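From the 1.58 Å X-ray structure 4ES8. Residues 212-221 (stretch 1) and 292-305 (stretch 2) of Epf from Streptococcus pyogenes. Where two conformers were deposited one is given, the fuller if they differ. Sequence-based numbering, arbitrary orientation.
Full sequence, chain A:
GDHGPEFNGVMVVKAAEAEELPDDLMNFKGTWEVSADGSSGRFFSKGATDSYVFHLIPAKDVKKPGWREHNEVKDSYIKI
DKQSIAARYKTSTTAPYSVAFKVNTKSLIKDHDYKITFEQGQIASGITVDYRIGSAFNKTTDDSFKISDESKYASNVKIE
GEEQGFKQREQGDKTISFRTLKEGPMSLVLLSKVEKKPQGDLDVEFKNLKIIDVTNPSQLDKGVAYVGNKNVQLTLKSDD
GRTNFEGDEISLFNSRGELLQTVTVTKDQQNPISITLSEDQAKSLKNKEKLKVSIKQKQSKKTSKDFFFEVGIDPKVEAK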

ATOM      1  N   ILE A 212       5.930  -1.947  -1.461  1.00  6.93           N
ATOM      2  CA  ILE A 212       5.639  -3.071  -2.355  1.00  6.55           C
ATOM      3  C   ILE A 212       4.398  -3.779  -1.889  1.00  9.36           C
ATOM      4  O   ILE A 212       4.064  -3.744  -0.692  1.00  8.31           O
ATOM      5  N   ASP A 213       3.710  -4.408  -2.834  1.00  6.74           N
ATOM      6  CA  ASP A 213       2.562  -5.243  -2.525  1.00  5.83           C
ATOM      7  C   ASP A 213       3.088  -6.566  -1.957  1.00  9.95           C
ATOM      8  O   ASP A 213       3.990  -7.162  -2.549  1.00  9.88           O
ATOM      9  N   VAL A 214       2.565  -6.999  -0.789  1.00  7.43           N
ATOM     10  CA  VAL A 214       3.008  -8.271  -0.177  1.00  7.67           C
ATOM     11  C   VAL A 214       1.804  -9.194   0.064  1.00  9.72           C
ATOM     12  O   VAL A 214       1.871 -10.116   0.887  1.00 10.13           O
ATOM     13  N   THR A 215       0.725  -8.984  -0.700  1.00  7.24           N
ATOM     14  CA  THR A 215      -0.482  -9.782  -0.570  1.00  7.14           C
ATOM     15  C   THR A 215      -0.216 -11.268  -0.822  1.00 10.20           C
ATOM     16  O   THR A 215       0.371 -11.630  -1.831  1.00  9.46           O
ATOM     17  N   ASN A 216      -0.735 -12.128   0.057  1.00  9.86           N
ATOM     18  CA  ASN A 216      -0.659 -13.566  -0.178  1.00 10.24           C
ATOM     19  C   ASN A 216      -1.714 -13.965  -1.180  1.00 12.87           C
ATOM     20  O   ASN A 216      -2.853 -13.489  -1.103  1.00 11.64           O
ATOM     21  N   PRO A 217      -1.383 -14.883  -2.102  1.00 10.81           N
ATOM     22  CA  PRO A 217      -2.411 -15.355  -3.033  1.00 10.40           C
ATOM     23  C   PRO A 217      -3.514 -16.087  -2.280  1.00 12.17           C
ATOM     24  O   PRO A 217      -3.265 -16.665  -1.210  1.00 12.66           O
ATOM     25  N   SER A 218      -4.719 -16.069  -2.842  1.00  9.75           N
ATOM     26  CA  SER A 218      -5.848 -16.816  -2.301  1.00  9.47           C
ATOM     27  C   SER A 218      -5.542 -18.333  -2.405  1.00 13.03           C
ATOM     28  O   SER A 218      -4.536 -18.760  -3.017  1.00 11.25           O
ATOM     29  N   GLN A 219      -6.432 -19.127  -1.822  1.00 11.45           N
ATOM     30  CA  GLN A 219      -6.312 -20.583  -1.825  0.50 11.63           C
ATOM     31  C   GLN A 219      -7.542 -21.205  -2.422  1.00 13.64           C
ATOM     32  O   GLN A 219      -8.609 -20.598  -2.385  1.00 12.73           O
ATOM     33  N   LEU A 220      -7.405 -22.431  -2.949  1.00 10.96           N
ATOM     34  CA  LEU A 220      -8.586 -23.101  -3.483  1.00 12.19           C
ATOM     35  C   LEU A 220      -9.351 -23.736  -2.308  1.00 16.06           C
ATOM     36  O   LEU A 220      -8.785 -24.547  -1.575  1.00 15.33           O
ATOM     37  N   ASP A 221     -10.614 -23.344  -2.133  1.00 14.33           N
ATOM     38  CA  ASP A 221     -11.499 -23.897  -1.109  1.00 15.14           C
ATOM     39  C   ASP A 221     -12.102 -25.174  -1.659  1.00 19.63           C
ATOM     40  O   ASP A 221     -12.059 -26.205  -0.996  1.00 19.37           O
ATOM     41  N   LYS A 292      -5.150 -29.793 -11.140  1.00  9.79           N
ATOM     42  CA  LYS A 292      -4.291 -28.974 -10.289  1.00 10.03           C
ATOM     43  C   LYS A 292      -4.595 -27.507 -10.491  1.00 12.02           C
ATOM     44  O   LYS A 292      -4.800 -27.051 -11.630  1.00 12.46           O
ATOM     45  N   VAL A 293      -4.591 -26.764  -9.382  1.00 10.13           N
ATOM     46  CA  VAL A 293      -4.769 -25.316  -9.404  1.00 10.49           C
ATOM     47  C   VAL A 293      -3.545 -24.679  -8.749  1.00 11.38           C
ATOM     48  O   VAL A 293      -3.178 -25.064  -7.639  1.00 11.19           O
ATOM     49  N   SER A 294      -2.948 -23.691  -9.430  1.00 10.17           N
ATOM     50  CA  SER A 294      -1.846 -22.878  -8.901  1.00  9.85           C
ATOM     51  C   SER A 294      -2.280 -21.418  -8.972  1.00 12.66           C
ATOM     52  O   SER A 294      -2.775 -20.995 -10.009  1.00 11.60           O
ATOM     53  N   ILE A 295      -2.111 -20.651  -7.869  1.00  8.38           N
ATOM     54  CA  ILE A 295      -2.563 -19.259  -7.859  1.00  8.69           C
ATOM     55  C   ILE A 295      -1.363 -18.347  -7.645  1.00 11.37           C
ATOM     56  O   ILE A 295      -0.640 -18.486  -6.651  1.00 12.44           O
ATOM     57  N   LYS A 296      -1.176 -17.391  -8.565  1.00  9.51           N
ATOM     58  CA  LYS A 296      -0.073 -16.441  -8.461  1.00  8.98           C
ATOM     59  C   LYS A 296      -0.644 -15.076  -8.185  1.00 10.79           C
ATOM     60  O   LYS A 296      -1.522 -14.641  -8.919  1.00 10.51           O
ATOM     61  N   GLN A 297      -0.189 -14.410  -7.103  1.00  9.15           N
ATOM     62  CA  GLN A 297      -0.644 -13.045  -6.844  1.00  8.63           C
ATOM     63  C   GLN A 297       0.153 -12.150  -7.807  1.00  9.81           C
ATOM     64  O   GLN A 297       1.365 -12.028  -7.633  1.00 10.32           O
ATOM     65  N   LYS A 298      -0.495 -11.571  -8.834  1.00  8.06           N
ATOM     66  CA  LYS A 298       0.277 -10.861  -9.870  1.00  9.51           C
ATOM     67  C   LYS A 298       1.020  -9.645  -9.373  1.00 11.16           C
ATOM     68  O   LYS A 298       2.055  -9.306  -9.945  1.00 13.80           O
ATOM     69  N   GLN A 299       0.514  -8.975  -8.328  1.00  8.01           N
ATOM     70  CA  GLN A 299       1.191  -7.769  -7.863  1.00  6.74           C
ATOM     71  C   GLN A 299       2.330  -8.101  -6.899  1.00 10.14           C
ATOM     72  O   GLN A 299       3.405  -7.514  -7.018  1.00 11.08           O
ATOM     73  N   SER A 300       2.095  -8.994  -5.911  1.00  8.16           N
ATOM     74  CA  SER A 300       3.141  -9.299  -4.938  1.00  7.57           C
ATOM     75  C   SER A 300       4.155 -10.317  -5.477  1.00  9.56           C
ATOM     76  O   SER A 300       5.231 -10.473  -4.899  1.00 10.54           O
ATOM     77  N   LYS A 301       3.747 -11.061  -6.531  1.00  8.79           N
ATOM     78  CA  LYS A 301       4.507 -12.123  -7.201  1.00  9.45           C
ATOM     79  C   LYS A 301       4.588 -13.404  -6.368  1.00 13.46           C
ATOM     80  O   LYS A 301       5.331 -14.324  -6.729  1.00 14.69           O
ATOM     81  N   LYS A 302       3.831 -13.473  -5.259  1.00 10.17           N
ATOM     82  CA  LYS A 302       3.796 -14.664  -4.414  1.00  9.52           C
ATOM     83  C   LYS A 302       2.923 -15.739  -5.046  1.00 12.70           C
ATOM     84  O   LYS A 302       1.835 -15.435  -5.526  1.00 10.96           O
ATOM     85  N   THR A 303       3.413 -17.009  -5.035  1.00 10.74           N
ATOM     86  CA  THR A 303       2.684 -18.144  -5.601  0.50 10.23           C
ATOM     87  C   THR A 303       2.232 -19.077  -4.483  1.00 13.93           C
ATOM     88  O   THR A 303       2.979 -19.313  -3.526  1.00 12.99           O
ATOM     89  N   SER A 304       1.006 -19.580  -4.607  1.00  9.87           N
ATOM     90  CA  SER A 304       0.396 -20.510  -3.663  1.00  9.76           C
ATOM     91  C   SER A 304       1.024 -21.882  -3.768  1.00 13.66           C
ATOM     92  O   SER A 304       1.774 -22.175  -4.713  1.00 12.72           O
ATOM     93  N   LYS A 305       0.643 -22.751  -2.826  1.00 13.49           N
ATOM     94  CA  LYS A 305       0.972 -24.172  -2.899  0.50 13.35           C
ATOM     95  C   LYS A 305       0.148 -24.733  -4.051  1.00 16.49           C
ATOM     96  O   LYS A 305      -0.813 -24.071  -4.476  1.00 13.31           O
TER

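Residues 212-221 and 292-305 bury 653 Å² between them, summed over both sides, and the contact divides into an apolar strip and a polar end. In the apolar part Pro217, with its ring in the C-gamma endo pucker, has the largest area covered by the other stretch. Its CB lies 4.0 Å from CG2 of Ile295 (chi1 m, chi2 t), while its CG rests 3.5 Å from both Lys302 O and Ser304 N. The ring thus packs over the place where the backbone of stretch 2 pairs with itself, Ser304 N donating to Ile295 O and Gln297 N to Lys302 O, each at 2.8 Å. With chi2 t, Ile295 extends CD1 to 3.5 Å from Ser218 O and 3.7 Å from Ser218 OG. Farther along, Leu220 (t, p) and Val293 (t) point toward each other's stretch and meet at CD2 and CG2, 4.0 Å apart.

The two stronger direct hydrogen bonds are made to backbone carbonyls of the loop. Ser300, chi1 p, donates from OG to Thr215 O at 2.7 Å, and the same OG accepts from Lys302 N at 3.2 Å. Lys302, chi1 m and chi2 to chi4 t, is extended enough for NZ to reach Val214 O at 2.9 Å, with a weak bond to Asn216 OD1 at 3.4 Å.

Supporting polar groups organise each side. Asp213 (t) points inward, its OD1 accepting from Thr215 N at 2.9 Å and Thr215 OG1 at 2.6 Å; its OD2 approaches Gln299 CB to 3.3 Å. Gln297, chi1 off-rotamer at -145°, turns OE1 back to accept from Ser300 N and Gln299 N, both at 2.9 Å.

Two waters complete the contact. One donates to Asp213 O and Ser300 O, both 2.8 Å from its oxygen; the other donates to Asn216 OD1 at 2.9 Å and accepts from Lys302 NZ at 2.8 Å.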

ATOM      1  CB  ILE A 212       6.813  -4.080  -2.454  1.00  9.62           C
ATOM      2  CG1 ILE A 212       7.227  -4.638  -1.068  1.00  9.22           C
ATOM      3  CG2 ILE A 212       8.005  -3.423  -3.191  1.00  8.67           C
ATOM      4  CD1 ILE A 212       7.990  -5.986  -1.148  1.00 13.15           C
ATOM      5  CB  ASP A 213       1.753  -5.443  -3.810  1.00  6.93           C
ATOM      6  CG  ASP A 213       0.394  -6.076  -3.591  1.00  7.75           C
ATOM      7  OD1 ASP A 213       0.307  -7.026  -2.808  1.00  8.38           O
ATOM      8  OD2 ASP A 213      -0.580  -5.606  -4.206  1.00 10.15           O
ATOM      9  CB  VAL A 214       3.802  -8.034   1.127  1.00 10.54           C
ATOM     10  CG1 VAL A 214       5.142  -7.383   0.825  1.00 10.48           C
ATOM     11  CG2 VAL A 214       2.994  -7.213   2.134  1.00 10.54           C
ATOM     12  CB  THR A 215      -1.506  -9.277  -1.578  1.00  8.19           C
ATOM     13  OG1 THR A 215      -1.711  -7.870  -1.368  1.00  8.14           O
ATOM     14  CG2 THR A 215      -2.815 -10.001  -1.485  1.00  9.83           C
ATOM     15  CB  ASN A 216      -0.867 -14.343   1.123  1.00 12.94           C
ATOM     16  CG  ASN A 216       0.271 -14.160   2.082  1.00 23.13           C
ATOM     17  OD1 ASN A 216       1.445 -14.261   1.712  1.00 18.40           O
ATOM     18  ND2 ASN A 216      -0.066 -13.867   3.328  1.00 23.52           N
ATOM     19  CB  PRO A 217      -1.657 -16.313  -3.959  1.00 12.48           C
ATOM     20  CG  PRO A 217      -0.470 -16.760  -3.174  1.00 16.25           C
ATOM     21  CD  PRO A 217      -0.097 -15.582  -2.298  1.00 12.79           C
ATOM     22  CB  SER A 218      -7.110 -16.469  -3.078  1.00 10.99           C
ATOM     23  OG  SER A 218      -6.956 -16.825  -4.446  1.00 14.02           O
ATOM     24  CB  GLN A 219      -6.112 -21.135  -0.396  0.50 12.84           C
ATOM     25  CG  GLN A 219      -4.825 -20.670   0.286  0.50 17.00           C
ATOM     26  CD  GLN A 219      -5.046 -19.461   1.154  0.50 25.24           C
ATOM     27  OE1 GLN A 219      -6.016 -19.381   1.910  0.50 14.60           O
ATOM     28  NE2 GLN A 219      -4.127 -18.510   1.096  0.50 24.03           N
ATOM     29  CB  LEU A 220      -8.213 -24.183  -4.521  1.00 12.45           C
ATOM     30  CG  LEU A 220      -9.425 -24.880  -5.190  1.00 15.85           C
ATOM     31  CD1 LEU A 220     -10.146 -23.953  -6.156  1.00 15.56           C
ATOM     32  CD2 LEU A 220      -9.002 -26.186  -5.897  1.00 17.50           C
ATOM     33  CB  ASP A 221     -12.593 -22.885  -0.712  1.00 16.74           C
ATOM     34  CG  ASP A 221     -13.427 -23.267   0.501  1.00 29.93           C
ATOM     35  OD1 ASP A 221     -12.971 -24.126   1.298  1.00 30.33           O
ATOM     36  OD2 ASP A 221     -14.497 -22.646   0.700  1.00 36.60           O
ATOM     37  CB  LYS A 292      -2.811 -29.243 -10.609  1.00 11.57           C
ATOM     38  CG  LYS A 292      -1.813 -28.444  -9.763  1.00  9.72           C
ATOM     39  CD  LYS A 292      -0.356 -28.845 -10.032  1.00 15.25           C
ATOM     40  CE  LYS A 292       0.142 -28.477 -11.418  1.00 20.00           C
ATOM     41  NZ  LYS A 292       1.601 -28.757 -11.552  1.00 24.90           N
ATOM     42  CB  VAL A 293      -6.076 -24.874  -8.706  1.00 13.26           C
ATOM     43  CG1 VAL A 293      -6.132 -23.353  -8.569  1.00 13.94           C
ATOM     44  CG2 VAL A 293      -7.304 -25.388  -9.463  1.00 13.46           C
ATOM     45  CB  SER A 294      -0.565 -23.112  -9.690  1.00 12.35           C
ATOM     46  OG  SER A 294       0.460 -22.256  -9.205  1.00 16.82           O
ATOM     47  CB  ILE A 295      -3.656 -19.048  -6.782  1.00 11.21           C
ATOM     48  CG1 ILE A 295      -4.867 -20.018  -7.015  1.00 10.78           C
ATOM     49  CG2 ILE A 295      -4.146 -17.589  -6.757  1.00 12.45           C
ATOM     50  CD1 ILE A 295      -5.953 -20.023  -5.944  1.00 13.22           C
ATOM     51  CB  LYS A 296       0.733 -16.416  -9.770  1.00 12.23           C
ATOM     52  CG  LYS A 296       1.899 -15.402  -9.747  1.00 21.89           C
ATOM     53  CD  LYS A 296       2.568 -15.338 -11.123  1.00 28.81           C
ATOM     54  CE  LYS A 296       3.710 -14.361 -11.177  1.00 35.19           C
ATOM     55  NZ  LYS A 296       3.992 -13.947 -12.580  1.00 43.77           N
ATOM     56  CB  GLN A 297      -0.429 -12.687  -5.369  1.00  9.90           C
ATOM     57  CG  GLN A 297      -1.532 -11.782  -4.812  1.00 10.31           C
ATOM     58  CD  GLN A 297      -1.700 -10.540  -5.652  1.00  9.90           C
ATOM     59  OE1 GLN A 297      -0.739  -9.775  -5.809  1.00  8.57           O
ATOM     60  NE2 GLN A 297      -2.856 -10.387  -6.317  1.00  8.34           N
ATOM     61  CB  LYS A 298      -0.601 -10.442 -11.035  1.00 12.76           C
ATOM     62  CG  LYS A 298      -1.066 -11.579 -11.916  1.00 21.82           C
ATOM     63  CD  LYS A 298      -2.002 -10.976 -12.923  1.00 26.65           C
ATOM     64  CE  LYS A 298      -1.932 -11.667 -14.236  1.00 29.86           C
ATOM     65  NZ  LYS A 298      -2.776 -10.945 -15.224  1.00 21.53           N
ATOM     66  CB  GLN A 299       0.208  -6.788  -7.207  1.00  7.43           C
ATOM     67  CG  GLN A 299      -0.777  -6.182  -8.211  1.00 10.03           C
ATOM     68  CD  GLN A 299      -1.870  -7.118  -8.657  1.00 11.62           C
ATOM     69  OE1 GLN A 299      -2.447  -7.872  -7.874  1.00  9.21           O
ATOM     70  NE2 GLN A 299      -2.207  -7.044  -9.933  1.00 13.93           N
ATOM     71  CB  SER A 300       2.512  -9.850  -3.667  1.00  8.53           C
ATOM     72  OG  SER A 300       2.008 -11.153  -3.932  1.00  8.70           O
ATOM     73  CB  LYS A 301       5.936 -11.672  -7.613  1.00 10.72           C
ATOM     74  CG  LYS A 301       5.990 -10.363  -8.403  1.00 15.07           C
ATOM     75  CD  LYS A 301       5.215 -10.486  -9.702  1.00 15.62           C
ATOM     76  CE  LYS A 301       5.202  -9.231 -10.531  1.00 30.69           C
ATOM     77  NZ  LYS A 301       4.275  -9.415 -11.683  1.00 41.32           N
ATOM     78  CB  LYS A 302       3.291 -14.302  -3.009  1.00 10.71           C
ATOM     79  CG  LYS A 302       4.255 -13.418  -2.237  1.00 11.61           C
ATOM     80  CD  LYS A 302       3.609 -13.015  -0.915  1.00 15.33           C
ATOM     81  CE  LYS A 302       4.551 -12.226  -0.052  1.00 18.70           C
ATOM     82  NZ  LYS A 302       3.964 -12.024   1.293  1.00 22.51           N
ATOM     83  CB  THR A 303       3.549 -18.864  -6.649  0.50 14.47           C
ATOM     84  OG1 THR A 303       3.965 -17.912  -7.630  0.50 13.09           O
ATOM     85  CG2 THR A 303       2.815 -20.029  -7.343  0.50 10.64           C
ATOM     86  CB  SER A 304      -1.085 -20.685  -4.025  1.00 11.38           C
ATOM     87  OG  SER A 304      -1.227 -21.439  -5.228  1.00 12.96           O
ATOM     88  CB  LYS A 305       0.584 -24.878  -1.580  0.50 15.96           C
ATOM     89  CG  LYS A 305       1.454 -24.554  -0.373  0.50 27.59           C
ATOM     90  CD  LYS A 305       0.936 -25.300   0.852  0.50 37.78           C
ATOM     91  CE  LYS A 305       1.834 -25.145   2.052  0.50 51.11           C
ATOM     92  NZ  LYS A 305       1.346 -25.950   3.202  0.50 58.50           N
TER
HETATM   93  O   HOH W   1       5.842  -9.214  -2.427  1.00 11.45           O
HETATM   94  O   HOH W   2       4.190 -14.474   2.524  1.00 33.05           O